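Local coordinates for transcriptional regulatory protein (Chlamydia trachomatis, PDB 3Q7R) that probably activates transcription as an atypical OmpR/PhoB-type response regulator, binding promoter DNA, including that of its own gene, at residues V55-Y58 and S59-P62. Residues are numbered along the deposited sequence; the frame is centred on the assembly and turned at random.
Sequences VCEY and SLLP
E57 and L60 are joined where strand 51-57 ends and the chain folds into a short 3-10 turn. L60 N donates to E57 O at 2.8 Å, and one residue on L61 N donates to Y58 O at 3.0 Å with a nearly straight N-H (164°). These two successive i to i+3 bonds are the 3-10 pattern.

S59 N, too early in the turn for a bond of this kind, gives its hydrogen to a water at 3.0 Å, and the same water donates to E57 OE1. With CG beside its own backbone N (chi1 -66°) and the chain bent at chi2, the E57 carboxylate swings away from the turn, where R101 forms a salt bridge to OE1, and S19 and H21 hydrogen-bond OE2; glutamate is long enough to reach them. E57 probably stands where typical receivers carry the phospho-accepting aspartate, consistent with an atypical regulator. A second water, over one Y58 ring face, is near Y58 O (2.8 Å) and L61 O (3.0 Å), but may not serve both at once.

Small, apolar C56 fits inside the bend, its SG 4.1 Å from both L60 CB and L61 CD1. Y58 CD1 lies 4.4 Å from L61 CD2, ring and leucine suiting apolar surroundings. Strand 51-57, central in the parallel sheet of this CheY-like receiver fold, lies between strands 13-18 and 75-80; beyond it, Y58 and L61 pack on L91 of helix 85-93, while L60 reaches back to V18.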
ATOM      1  N   VAL A  55       0.472  10.562  -6.382  1.00 12.50           N
ATOM      2  CA  VAL A  55      -0.664   9.654  -6.076  1.00 12.46           C
ATOM      3  C   VAL A  55      -1.464   9.673  -7.358  1.00 11.39           C
ATOM      4  O   VAL A  55      -1.915  10.732  -7.769  1.00 12.83           O
ATOM      5  CB  VAL A  55      -1.490  10.200  -4.918  1.00 11.48           C
ATOM      6  CG1 VAL A  55      -2.694   9.282  -4.689  1.00 11.58           C
ATOM      7  CG2 VAL A  55      -0.649  10.220  -3.639  1.00 16.67           C
ATOM      8  N   CYS A  56      -1.553   8.528  -8.068  1.00 10.93           N
ATOM      9  CA  CYS A  56      -2.158   8.573  -9.408  1.00 11.33           C
ATOM     10  C   CYS A  56      -3.360   7.662  -9.531  1.00 11.72           C
ATOM     11  O   CYS A  56      -3.262   6.499  -9.172  1.00 11.74           O
ATOM     12  CB  CYS A  56      -1.101   8.074 -10.411  1.00 13.00           C
ATOM     13  SG  CYS A  56      -1.581   8.305 -12.150  1.00 12.73           S
ATOM     14  N   GLU A  57      -4.467   8.177 -10.060  1.00 11.16           N
ATOM     15  CA  GLU A  57      -5.569   7.305 -10.372  1.00 11.81           C
ATOM     16  C   GLU A  57      -5.143   6.201 -11.354  1.00 11.02           C
ATOM     17  O   GLU A  57      -4.440   6.461 -12.359  1.00 12.05           O
ATOM     18  CB  GLU A  57      -6.649   8.117 -11.092  1.00 12.93           C
ATOM     19  CG  GLU A  57      -7.269   9.160 -10.181  1.00 11.67           C
ATOM     20  CD  GLU A  57      -8.185   8.565  -9.149  1.00 15.90           C
ATOM     21  OE1 GLU A  57      -8.419   7.338  -9.120  1.00 14.42           O
ATOM     22  OE2 GLU A  57      -8.653   9.324  -8.276  1.00 15.99           O
ATOM     23  N   TYR A  58      -5.605   4.974 -11.109  1.00 11.53           N
ATOM     24  CA  TYR A  58      -5.289   3.901 -12.039  1.00 11.78           C
ATOM     25  C   TYR A  58      -5.765   4.256 -13.464  1.00 13.26           C
ATOM     26  O   TYR A  58      -5.098   3.947 -14.458  1.00 12.24           O
ATOM     27  CB  TYR A  58      -5.919   2.604 -11.558  1.00 11.99           C
ATOM     28  CG  TYR A  58      -5.566   1.412 -12.443  1.00 11.30           C
ATOM     29  CD1 TYR A  58      -4.276   0.850 -12.370  1.00 11.35           C
ATOM     30  CD2 TYR A  58      -6.489   0.889 -13.326  1.00 11.49           C
ATOM     31  CE1 TYR A  58      -3.940  -0.254 -13.178  1.00 11.71           C
ATOM     32  CE2 TYR A  58      -6.151  -0.212 -14.150  1.00 13.21           C
ATOM     33  CZ  TYR A  58      -4.876  -0.769 -14.015  1.00 12.21           C
ATOM     34  OH  TYR A  58      -4.550  -1.874 -14.824  1.00 13.35           O
ATOM     35  N   SER A  59      -6.938   4.882 -13.580  1.00 11.34           N
ATOM     36  CA  SER A  59      -7.386   5.294 -14.897  1.00 11.37           C
ATOM     37  C   SER A  59      -6.491   6.296 -15.611  1.00 12.27           C
ATOM     38  O   SER A  59      -6.692   6.517 -16.831  1.00 13.96           O
ATOM     39  CB  SER A  59      -8.807   5.857 -14.864  1.00 13.00           C
ATOM     40  OG  SER A  59      -9.777   4.860 -14.468  1.00 14.73           O
ATOM     41  N   LEU A  60      -5.530   6.894 -14.903  1.00 11.97           N
ATOM     42  CA  LEU A  60      -4.608   7.862 -15.491  1.00 11.17           C
ATOM     43  C   LEU A  60      -3.190   7.299 -15.519  1.00 10.72           C
ATOM     44  O   LEU A  60      -2.257   7.983 -15.975  1.00 12.16           O
ATOM     45  CB  LEU A  60      -4.642   9.179 -14.769  1.00 10.96           C
ATOM     46  CG  LEU A  60      -5.989   9.901 -14.895  1.00 13.43           C
ATOM     47  CD1 LEU A  60      -6.075  11.121 -13.930  1.00 14.71           C
ATOM     48  CD2 LEU A  60      -6.179  10.286 -16.369  1.00 15.11           C
ATOM     49  N   LEU A  61      -3.033   6.044 -15.079  1.00 12.14           N
ATOM     50  CA  LEU A  61      -1.662   5.470 -14.953  1.00 10.20           C
ATOM     51  C   LEU A  61      -1.315   4.713 -16.251  1.00 11.54           C
ATOM     52  O   LEU A  61      -1.953   3.719 -16.593  1.00 12.80           O
ATOM     53  CB  LEU A  61      -1.620   4.460 -13.831  1.00 12.50           C
ATOM     54  CG  LEU A  61      -0.185   3.987 -13.547  1.00 15.17           C
ATOM     55  CD1 LEU A  61       0.708   5.000 -12.845  1.00 16.74           C
ATOM     56  CD2 LEU A  61      -0.324   2.720 -12.652  1.00 14.68           C
ATOM     57  N   PRO A  62      -0.372   5.213 -17.026  1.00 10.33           N
ATOM     58  CA  PRO A  62      -0.023   4.430 -18.241  1.00 11.46           C
ATOM     59  C   PRO A  62       0.345   2.977 -17.918  1.00 12.14           C
ATOM     60  O   PRO A  62       1.029   2.675 -16.939  1.00 12.82           O
ATOM     61  CB  PRO A  62       1.258   5.119 -18.747  1.00 14.17           C
ATOM     62  CG  PRO A  62       1.141   6.534 -18.206  1.00 17.11           C
ATOM     63  CD  PRO A  62       0.534   6.353 -16.826  1.00 12.31           C
TER
HETATM   64  O   HOH W   1      -8.879   5.544 -11.341  1.00 13.12           O
HETATM   65  O   HOH W   2      -4.322   1.967 -16.334  1.00 17.54           O